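Conserved hypothetical protein (Bacteroides thetaiotaomicron, PDB 2HQY) is of unknown function but binds coenzyme A and is probably an acyltransferase related to the C-terminal domain of phosphatidylglycerol lysyltransferases. Local coordinates at residues V218-G223 with V233-A238; E167-E172 with A193-L198; Y155-I160 with Y251-R256. All coordinates share one frame; numbering follows the deposited sequence. Where two conformers were deposited one is given.

Interaction 1 of 3, residues V218-G223 with V233-A238; sequences VAFTFG and VHVEKA
Val235 O is gripped twice by the neighbouring strand, by the hydroxyl of Thr221 and by the amide of Phe222. The OG1 donor lies 2.7 Å from Val235 O, in the carbonyl plane, whereas Phe222 N is tilted out of it and stands farther off, at 3.2 Å. Thr221 can serve this carbonyl because OG1 is anti to its backbone N (chi1 -172°), and a water that donates to both OG1 and Glu236 OE1 ties the two side chains together; Glu236 OE2 forms a salt bridge with Arg266. At this same Phe222-Val235 pair a classic beta bulge interrupts the antiparallel ladder of the hairpin: His234 N, at 2.8 Å, and more weakly Val235 N both donate to Phe222 O. On the face opposite Thr221 and Glu236, Val235 lays CB over the Phe222 ring in a CH-pi contact, 3.9 Å from its centroid, while its CG1 touches Phe220 CE1. Lys237 runs beside the Phe220 ring with CB and CG, then carries NZ to a salt bridge with Glu190 of the coenzyme A site. Helix 185-199 packs on Phe222, Val235 and Lys237; helix 245-256 packs on Thr221 and Glu236, and strand 207-213 continues the sheet beyond 218-223.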
loop_
_atom_site.group_PDB
_atom_site.type_symbol
_atom_site.label_atom_id
_atom_site.label_comp_id
_atom_site.label_asym_id
_atom_site.label_seq_id
_atom_site.Cartn_x
_atom_site.Cartn_y
_atom_site.Cartn_z
ATOM N N VAL A 218 9.860 -27.041 -5.237
ATOM C CA VAL A 218 9.908 -26.746 -6.668
ATOM C C VAL A 218 8.655 -26.038 -7.209
ATOM O O VAL A 218 8.624 -25.648 -8.363
ATOM C CB VAL A 218 10.185 -28.018 -7.545
ATOM C CG1 VAL A 218 11.558 -28.614 -7.229
ATOM C CG2 VAL A 218 9.037 -29.051 -7.447
ATOM N N ALA A 219 7.611 -25.909 -6.393
ATOM C CA ALA A 219 6.414 -25.156 -6.806
ATOM C C ALA A 219 5.585 -24.820 -5.581
ATOM O O ALA A 219 5.671 -25.535 -4.581
ATOM C CB ALA A 219 5.564 -25.968 -7.789
ATOM N N PHE A 220 4.809 -23.732 -5.654
ATOM C CA PHE A 220 3.739 -23.507 -4.664
ATOM C C PHE A 220 2.575 -22.778 -5.325
ATOM O O PHE A 220 2.722 -22.189 -6.422
ATOM C CB PHE A 220 4.255 -22.761 -3.415
ATOM C CG PHE A 220 4.559 -21.304 -3.662
ATOM C CD1 PHE A 220 3.566 -20.332 -3.467
ATOM C CD2 PHE A 220 5.840 -20.915 -4.091
ATOM C CE1 PHE A 220 3.826 -18.969 -3.719
ATOM C CE2 PHE A 220 6.117 -19.551 -4.324
ATOM C CZ PHE A 220 5.087 -18.584 -4.144
ATOM N N THR A 221 1.429 -22.813 -4.663
ATOM C CA THR A 221 0.200 -22.201 -5.193
ATOM C C THR A 221 -0.676 -21.875 -4.024
ATOM O O THR A 221 -0.588 -22.562 -2.996
ATOM C CB THR A 221 -0.518 -23.169 -6.205
ATOM O OG1 THR A 221 -1.607 -22.501 -6.842
ATOM C CG2 THR A 221 -1.021 -24.454 -5.535
ATOM N N PHE A 222 -1.507 -20.835 -4.149
ATOM C CA PHE A 222 -2.484 -20.546 -3.116
ATOM C C PHE A 222 -3.685 -19.806 -3.699
ATOM O O PHE A 222 -3.638 -19.278 -4.851
ATOM C CB PHE A 222 -1.860 -19.797 -1.914
ATOM C CG PHE A 222 -1.268 -18.445 -2.225
ATOM C CD1 PHE A 222 -2.104 -17.340 -2.495
ATOM C CD2 PHE A 222 0.109 -18.242 -2.099
ATOM C CE1 PHE A 222 -1.549 -16.059 -2.701
ATOM C CE2 PHE A 222 0.673 -16.977 -2.315
ATOM C CZ PHE A 222 -0.161 -15.881 -2.596
ATOM N N GLY A 223 -4.766 -19.808 -2.927
ATOM C CA GLY A 223 -5.991 -19.134 -3.314
ATOM C C GLY A 223 -7.004 -19.232 -2.209
ATOM O O GLY A 223 -6.704 -19.697 -1.106
ATOM N N VAL A 233 -7.681 -19.343 -7.683
ATOM C CA VAL A 233 -6.276 -19.647 -7.524
ATOM C C VAL A 233 -5.514 -18.366 -7.879
ATOM O O VAL A 233 -5.538 -17.923 -9.029
ATOM C CB VAL A 233 -5.828 -20.851 -8.424
ATOM C CG1 VAL A 233 -4.336 -21.125 -8.245
ATOM C CG2 VAL A 233 -6.630 -22.080 -8.059
ATOM N N HIS A 234 -4.868 -17.760 -6.890
ATOM C CA HIS A 234 -4.270 -16.414 -7.077
ATOM C C HIS A 234 -2.830 -16.442 -7.566
ATOM O O HIS A 234 -2.382 -15.517 -8.251
ATOM C CB HIS A 234 -4.370 -15.563 -5.795
ATOM C CG HIS A 234 -5.766 -15.455 -5.258
ATOM N ND1 HIS A 234 -6.875 -15.504 -6.083
ATOM C CD2 HIS A 234 -6.240 -15.331 -3.994
ATOM C CE1 HIS A 234 -7.970 -15.444 -5.339
ATOM N NE2 HIS A 234 -7.611 -15.325 -4.071
ATOM N N VAL A 235 -2.084 -17.466 -7.164
ATOM C CA VAL A 235 -0.647 -17.535 -7.443
ATOM C C VAL A 235 -0.325 -18.982 -7.760
ATOM O O VAL A 235 -0.851 -19.894 -7.105
ATOM C CB VAL A 235 0.199 -17.069 -6.170
ATOM C CG1 VAL A 235 1.659 -17.464 -6.245
ATOM C CG2 VAL A 235 0.103 -15.503 -5.960
ATOM N N GLU A 236 0.530 -19.174 -8.762
ATOM C CA GLU A 236 1.165 -20.457 -9.003
ATOM C C GLU A 236 2.578 -20.208 -9.521
ATOM O O GLU A 236 2.756 -19.529 -10.544
ATOM C CB GLU A 236 0.324 -21.247 -10.022
ATOM C CG GLU A 236 0.621 -22.723 -10.103
ATOM C CD GLU A 236 -0.268 -23.398 -11.147
ATOM O OE1 GLU A 236 -1.189 -24.145 -10.748
ATOM O OE2 GLU A 236 -0.075 -23.125 -12.359
ATOM N N LYS A 237 3.593 -20.712 -8.813
ATOM C CA LYS A 237 4.998 -20.500 -9.178
ATOM C C LYS A 237 5.715 -21.818 -9.153
ATOM O O LYS A 237 5.481 -22.635 -8.262
ATOM C CB LYS A 237 5.736 -19.585 -8.189
ATOM C CG LYS A 237 5.240 -18.167 -8.097
ATOM C CD LYS A 237 5.574 -17.411 -9.346
ATOM C CE LYS A 237 5.189 -15.969 -9.168
ATOM N NZ LYS A 237 5.384 -15.293 -10.456
ATOM N N ALA A 238 6.609 -22.023 -10.121
ATOM C CA ALA A 238 7.400 -23.238 -10.164
ATOM C C ALA A 238 8.823 -22.947 -10.628
ATOM O O ALA A 238 9.071 -21.961 -11.354
ATOM C CB ALA A 238 6.716 -24.308 -11.041
HETATM O O HOH W 1 -2.622 -24.241 -8.640
#

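Interaction 2 of 3, residues E167-E172 with A193-L198; sequences ECLDLE and ALIYAL
Leu198 CD1 and Leu169 CD2 meet at 3.5 Å, where two leucines run alongside one another, pointing opposite ways, between the antiparallel helices. The same Leu198 methyl also rests on the CB of Cys168, 3.8 Å away, so a single branch touches two consecutive residues of 167-172. Leu169 CD2 also reaches Ile195 CG1 at 4.0 Å, the two side chains crossing at about a right angle. One turn along, Glu172 and Leu194 approach tip to tip. Here a carboxylate faces a methyl group: Glu172 OE1 is 3.5 Å from Leu194 CD1, and Leu194 CD2 lies against the aliphatic CB and CG of the glutamate. The bend of Glu172 at chi2 (72°) swings CD toward Leu194 instead of leaving the chain extended.

The next shell is the backbone. The axes of 167-172 and 193-198 run 171° apart in direction and come no closer than 10.7 Å, a wide spacing bridged by long side chains with no polar bond between the segments. Successive turns supply the contacts, Cys168 with Glu172 on one helix and Leu194 with Leu198 on the other, each pair spaced by an i to i+4 backbone hydrogen bond. Lys237, whose NZ is salt-bridged to Glu190, touches both Glu172 and Leu194, and its charge may also partly offset that of the buried Glu172 carboxylate.

Both helices lie across the same face of the hairpin beneath them. Cys168 and Leu171 pack on Phe220 and Ala197 and Leu198 on Phe222, both of strand 216-227, while Leu194 also touches Val235 of strand 230-238; on the far side of helix 185-199, Tyr196 OH bonds Asp6 of the second subunit.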
loop_
_atom_site.group_PDB
_atom_site.type_symbol
_atom_site.label_atom_id
_atom_site.label_comp_id
_atom_site.label_asym_id
_atom_site.label_seq_id
_atom_site.Cartn_x
_atom_site.Cartn_y
_atom_site.Cartn_z
ATOM N N GLU A 167 9.720 -21.300 2.841
ATOM C CA GLU A 167 10.222 -21.913 1.599
ATOM C C GLU A 167 9.488 -21.366 0.365
ATOM O O GLU A 167 10.079 -21.252 -0.725
ATOM C CB GLU A 167 10.243 -23.442 1.647
ATOM C CG GLU A 167 8.943 -24.105 1.890
ATOM C CD GLU A 167 9.073 -25.626 1.823
ATOM O OE1 GLU A 167 10.173 -26.146 1.563
ATOM O OE2 GLU A 167 8.073 -26.302 2.049
ATOM N N CYS A 168 8.222 -20.997 0.531
ATOM C CA CYS A 168 7.481 -20.341 -0.570
ATOM C C CYS A 168 8.139 -18.986 -0.876
ATOM O O CYS A 168 8.348 -18.619 -2.028
ATOM C CB CYS A 168 6.013 -20.125 -0.195
ATOM S SG CYS A 168 5.127 -21.710 -0.005
ATOM N N LEU A 169 8.463 -18.236 0.174
ATOM C CA LEU A 169 9.116 -16.928 -0.033
ATOM C C LEU A 169 10.477 -17.122 -0.721
ATOM O O LEU A 169 10.871 -16.309 -1.575
ATOM C CB LEU A 169 9.287 -16.195 1.306
ATOM C CG LEU A 169 7.973 -15.669 1.904
ATOM C CD1 LEU A 169 8.123 -15.288 3.407
ATOM C CD2 LEU A 169 7.415 -14.479 1.098
ATOM N N ASP A 170 11.171 -18.195 -0.350
ATOM C CA ASP A 170 12.501 -18.518 -0.929
ATOM C C ASP A 170 12.362 -18.837 -2.417
ATOM O O ASP A 170 13.154 -18.317 -3.216
ATOM C CB ASP A 170 13.158 -19.688 -0.171
ATOM C CG ASP A 170 13.640 -19.294 1.236
ATOM O OD1 ASP A 170 13.655 -18.104 1.588
ATOM O OD2 ASP A 170 14.016 -20.200 1.997
ATOM N N LEU A 171 11.339 -19.629 -2.796
ATOM C CA LEU A 171 11.110 -19.950 -4.208
ATOM C C LEU A 171 10.769 -18.677 -4.982
ATOM O O LEU A 171 11.282 -18.453 -6.097
ATOM C CB LEU A 171 10.006 -20.992 -4.377
ATOM C CG LEU A 171 9.806 -21.428 -5.831
ATOM C CD1 LEU A 171 11.052 -22.138 -6.322
ATOM C CD2 LEU A 171 8.576 -22.304 -5.948
ATOM N N GLU A 172 9.904 -17.851 -4.400
ATOM C CA GLU A 172 9.553 -16.582 -5.052
ATOM C C GLU A 172 10.818 -15.713 -5.302
ATOM O O GLU A 172 10.945 -15.079 -6.376
ATOM C CB GLU A 172 8.474 -15.807 -4.260
ATOM C CG GLU A 172 8.311 -14.316 -4.717
ATOM C CD GLU A 172 7.636 -14.120 -6.078
ATOM O OE1 GLU A 172 7.391 -15.105 -6.811
ATOM O OE2 GLU A 172 7.337 -12.946 -6.430
ATOM N N ALA A 193 2.245 -8.154 -3.990
ATOM C CA ALA A 193 0.969 -8.778 -3.601
ATOM C C ALA A 193 1.183 -10.185 -3.041
ATOM O O ALA A 193 0.582 -10.558 -2.029
ATOM C CB ALA A 193 0.016 -8.805 -4.781
ATOM N N LEU A 194 2.083 -10.935 -3.666
ATOM C CA LEU A 194 2.331 -12.320 -3.250
ATOM C C LEU A 194 2.932 -12.359 -1.842
ATOM O O LEU A 194 2.530 -13.154 -0.999
ATOM C CB LEU A 194 3.273 -12.956 -4.286
ATOM C CG LEU A 194 3.594 -14.434 -4.238
ATOM C CD1 LEU A 194 4.090 -14.858 -5.665
ATOM C CD2 LEU A 194 4.689 -14.636 -3.179
ATOM N N ILE A 195 3.891 -11.488 -1.606
ATOM C CA ILE A 195 4.567 -11.445 -0.320
ATOM C C ILE A 195 3.596 -11.001 0.799
ATOM O O ILE A 195 3.599 -11.575 1.898
ATOM C CB ILE A 195 5.830 -10.574 -0.400
ATOM C CG1 ILE A 195 6.927 -11.314 -1.233
ATOM C CG2 ILE A 195 6.257 -10.145 1.031
ATOM C CD1 ILE A 195 8.152 -10.452 -1.522
ATOM N N TYR A 196 2.762 -10.000 0.529
ATOM C CA TYR A 196 1.736 -9.610 1.523
ATOM C C TYR A 196 0.848 -10.814 1.849
ATOM O O TYR A 196 0.558 -11.086 3.013
ATOM C CB TYR A 196 0.891 -8.448 0.989
ATOM C CG TYR A 196 -0.238 -8.045 1.910
ATOM C CD1 TYR A 196 -0.119 -6.947 2.766
ATOM C CD2 TYR A 196 -1.431 -8.766 1.913
ATOM C CE1 TYR A 196 -1.179 -6.578 3.593
ATOM C CE2 TYR A 196 -2.497 -8.420 2.740
ATOM C CZ TYR A 196 -2.379 -7.325 3.553
ATOM O OH TYR A 196 -3.434 -6.992 4.389
ATOM N N ALA A 197 0.399 -11.522 0.817
ATOM C CA ALA A 197 -0.451 -12.708 1.022
ATOM C C ALA A 197 0.206 -13.776 1.869
ATOM O O ALA A 197 -0.429 -14.346 2.785
ATOM C CB ALA A 197 -0.859 -13.305 -0.320
ATOM N N LEU A 198 1.468 -14.081 1.564
ATOM C CA LEU A 198 2.224 -15.084 2.363
ATOM C C LEU A 198 2.435 -14.625 3.809
ATOM O O LEU A 198 2.243 -15.400 4.766
ATOM C CB LEU A 198 3.577 -15.412 1.683
ATOM C CG LEU A 198 3.440 -16.297 0.398
ATOM C CD1 LEU A 198 4.823 -16.477 -0.253
ATOM C CD2 LEU A 198 2.791 -17.689 0.656
#

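Interaction 3 of 3, residues Y155-I160 with Y251-R256; sequences YEYTPI and YEFANR
Tyr157 lies against Glu252 and Phe253 where helix 245-256 packs on strand 156-159, a helix-on-sheet contact within the acetyltransferase-like fold to which the family belongs. Strand 156-159 and helical segment 251-256 run in broadly the same direction, at a crossing angle of -40°, and the tyrosine lies between them. Its CG stands anti to the backbone N, directed toward the helix. Glu252 CB then sits over one ring face, nearer its edge atoms than its centre, 3.6 Å from the centroid and as near as 3.3 Å to Tyr157 CD1. The carboxylate of Glu252 is turned almost parallel to that ring, the planes only 11° apart. At the far end of the tyrosine, its OH comes to the edge of the Phe253 ring, 3.3 Å from CD1; this is the more buried side of the contact, where Phe253 is.

The outer side is looser. Exposed Arg256 runs antiparallel alongside Tyr157, with the guanidinium plane turned 63° from the ring. NH2 meets the ring edge, 3.6 Å from Tyr157 CD2, while CE2 of the tyrosine lies over one face of the guanidinium; this is van der Waals contact at an edge, without stacking. Beyond it, exposed Pro159 offers only CG, 3.8 Å from Arg256 NH1.

One polar bond joins the segments. Tyr155, whose ring also packs edge-to-face with Phe148, reaches Glu252 tip to tip, and its OH donates to Glu252 OE2, which lies near the plane of the Tyr155 ring; OH to OE2 is a very short 2.5 Å.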
loop_
_atom_site.group_PDB
_atom_site.type_symbol
_atom_site.label_atom_id
_atom_site.label_comp_id
_atom_site.label_asym_id
_atom_site.label_seq_id
_atom_site.Cartn_x
_atom_site.Cartn_y
_atom_site.Cartn_z
ATOM N N TYR A 155 8.003 -37.690 -5.297
ATOM C CA TYR A 155 7.684 -36.283 -5.032
ATOM C C TYR A 155 6.785 -36.180 -3.783
ATOM O O TYR A 155 6.137 -37.165 -3.379
ATOM C CB TYR A 155 7.047 -35.664 -6.282
ATOM C CG TYR A 155 5.549 -35.921 -6.445
ATOM C CD1 TYR A 155 4.607 -35.067 -5.835
ATOM C CD2 TYR A 155 5.084 -36.983 -7.203
ATOM C CE1 TYR A 155 3.226 -35.283 -5.979
ATOM C CE2 TYR A 155 3.710 -37.203 -7.363
ATOM C CZ TYR A 155 2.802 -36.370 -6.738
ATOM O OH TYR A 155 1.456 -36.589 -6.917
ATOM N N GLU A 156 6.735 -34.996 -3.166
ATOM C CA GLU A 156 5.905 -34.787 -1.990
ATOM C C GLU A 156 5.127 -33.492 -2.143
ATOM O O GLU A 156 5.730 -32.421 -2.326
ATOM C CB GLU A 156 6.746 -34.737 -0.704
ATOM C CG GLU A 156 7.401 -36.100 -0.296
ATOM C CD GLU A 156 8.328 -35.998 0.926
ATOM O OE1 GLU A 156 8.586 -34.893 1.429
ATOM O OE2 GLU A 156 8.816 -37.027 1.391
ATOM N N TYR A 157 3.805 -33.598 -2.109
ATOM C CA TYR A 157 2.937 -32.431 -2.039
ATOM C C TYR A 157 2.527 -32.192 -0.584
ATOM O O TYR A 157 2.112 -33.130 0.135
ATOM C CB TYR A 157 1.690 -32.650 -2.884
ATOM C CG TYR A 157 0.653 -31.556 -2.752
ATOM C CD1 TYR A 157 0.695 -30.419 -3.576
ATOM C CD2 TYR A 157 -0.385 -31.652 -1.827
ATOM C CE1 TYR A 157 -0.252 -29.409 -3.462
ATOM C CE2 TYR A 157 -1.334 -30.625 -1.700
ATOM C CZ TYR A 157 -1.252 -29.506 -2.517
ATOM O OH TYR A 157 -2.211 -28.522 -2.394
ATOM N N THR A 158 2.644 -30.950 -0.145
ATOM C CA THR A 158 2.238 -30.557 1.195
ATOM C C THR A 158 1.353 -29.312 1.139
ATOM O O THR A 158 1.580 -28.437 0.270
ATOM C CB THR A 158 3.457 -30.229 2.092
ATOM O OG1 THR A 158 4.361 -29.373 1.378
ATOM C CG2 THR A 158 4.184 -31.499 2.551
ATOM N N PRO A 159 0.378 -29.199 2.074
ATOM C CA PRO A 159 -0.345 -27.947 2.213
ATOM C C PRO A 159 0.610 -26.853 2.696
ATOM O O PRO A 159 1.647 -27.152 3.320
ATOM C CB PRO A 159 -1.390 -28.247 3.301
ATOM C CG PRO A 159 -1.465 -29.748 3.362
ATOM C CD PRO A 159 -0.105 -30.222 3.036
ATOM N N ILE A 160 0.289 -25.611 2.392
ATOM C CA ILE A 160 1.030 -24.504 2.983
ATOM C C ILE A 160 0.631 -24.390 4.460
ATOM O O ILE A 160 -0.554 -24.283 4.790
ATOM C CB ILE A 160 0.820 -23.149 2.250
ATOM C CG1 ILE A 160 1.436 -23.201 0.831
ATOM C CG2 ILE A 160 1.478 -22.022 3.051
ATOM C CD1 ILE A 160 1.172 -21.953 -0.026
ATOM N N TYR A 251 -2.942 -29.908 -10.390
ATOM C CA TYR A 251 -3.706 -31.113 -10.101
ATOM C C TYR A 251 -3.820 -31.417 -8.598
ATOM O O TYR A 251 -4.917 -31.681 -8.105
ATOM C CB TYR A 251 -3.068 -32.287 -10.835
ATOM C CG TYR A 251 -3.773 -33.593 -10.591
ATOM C CD1 TYR A 251 -4.944 -33.905 -11.272
ATOM C CD2 TYR A 251 -3.281 -34.495 -9.651
ATOM C CE1 TYR A 251 -5.595 -35.124 -11.047
ATOM C CE2 TYR A 251 -3.928 -35.725 -9.413
ATOM C CZ TYR A 251 -5.084 -36.014 -10.104
ATOM O OH TYR A 251 -5.714 -37.231 -9.851
ATOM N N GLU A 252 -2.708 -31.401 -7.866
ATOM C CA GLU A 252 -2.788 -31.730 -6.424
ATOM C C GLU A 252 -3.651 -30.718 -5.681
ATOM O O GLU A 252 -4.487 -31.090 -4.861
ATOM C CB GLU A 252 -1.386 -31.811 -5.796
ATOM C CG GLU A 252 -0.596 -33.077 -6.228
ATOM C CD GLU A 252 -0.793 -34.249 -5.278
ATOM O OE1 GLU A 252 -1.627 -34.143 -4.341
ATOM O OE2 GLU A 252 -0.121 -35.289 -5.490
ATOM N N PHE A 253 -3.453 -29.426 -5.960
ATOM C CA PHE A 253 -4.194 -28.426 -5.215
ATOM C C PHE A 253 -5.684 -28.432 -5.609
ATOM O O PHE A 253 -6.528 -28.238 -4.737
ATOM C CB PHE A 253 -3.547 -27.042 -5.373
ATOM C CG PHE A 253 -4.211 -25.958 -4.538
ATOM C CD1 PHE A 253 -4.307 -26.086 -3.154
ATOM C CD2 PHE A 253 -4.728 -24.825 -5.147
ATOM C CE1 PHE A 253 -4.901 -25.088 -2.376
ATOM C CE2 PHE A 253 -5.337 -23.812 -4.388
ATOM C CZ PHE A 253 -5.410 -23.948 -2.994
ATOM N N ALA A 254 -5.997 -28.706 -6.882
ATOM C CA ALA A 254 -7.413 -28.769 -7.327
ATOM C C ALA A 254 -8.152 -29.816 -6.478
ATOM O O ALA A 254 -9.297 -29.616 -6.054
ATOM C CB ALA A 254 -7.507 -29.086 -8.833
ATOM N N ASN A 255 -7.458 -30.910 -6.190
ATOM C CA ASN A 255 -8.034 -31.967 -5.362
ATOM C C ASN A 255 -8.271 -31.619 -3.897
ATOM O O ASN A 255 -9.039 -32.314 -3.194
ATOM C CB ASN A 255 -7.241 -33.261 -5.546
ATOM C CG ASN A 255 -7.693 -34.004 -6.800
ATOM O OD1 ASN A 255 -8.754 -34.663 -6.807
ATOM N ND2 ASN A 255 -6.927 -33.878 -7.867
ATOM N N ARG A 256 -7.607 -30.561 -3.438
ATOM C CA ARG A 256 -7.766 -30.054 -2.063
ATOM C C ARG A 256 -8.863 -28.979 -1.954
ATOM O O ARG A 256 -9.348 -28.679 -0.859
ATOM C CB ARG A 256 -6.435 -29.498 -1.552
ATOM C CG ARG A 256 -5.277 -30.514 -1.540
ATOM C CD ARG A 256 -5.607 -31.778 -0.708
ATOM N NE ARG A 256 -4.410 -32.620 -0.590
ATOM C CZ ARG A 256 -3.609 -32.717 0.470
ATOM N NH1 ARG A 256 -3.881 -32.078 1.613
ATOM N NH2 ARG A 256 -2.548 -33.523 0.382
#

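Overall arrangement
The helices of interaction 2 and helix 245-256 of interaction 3 pack on opposite faces of the sheet that carries interaction 1, to which strand 156-159 also belongs. The centres of interactions 2 and 3 are about 17 Å apart, and each is about 10 Å from that of the hairpin. Along the chain, 155-160 and 251-256 enclose the other two contacts, with interaction 2 complete before interaction 1 begins. Phe220, Phe222 and Lys237 meet the helices of interaction 2, whereas Thr221 CG2 meets Phe253 CB of interaction 3 at 3.6 Å; Ile160 touches Cys168 SG as well as strand 216-227. The result is a sheet layered between helices, with coenzyme A bound beside the hairpin's end at Ala238.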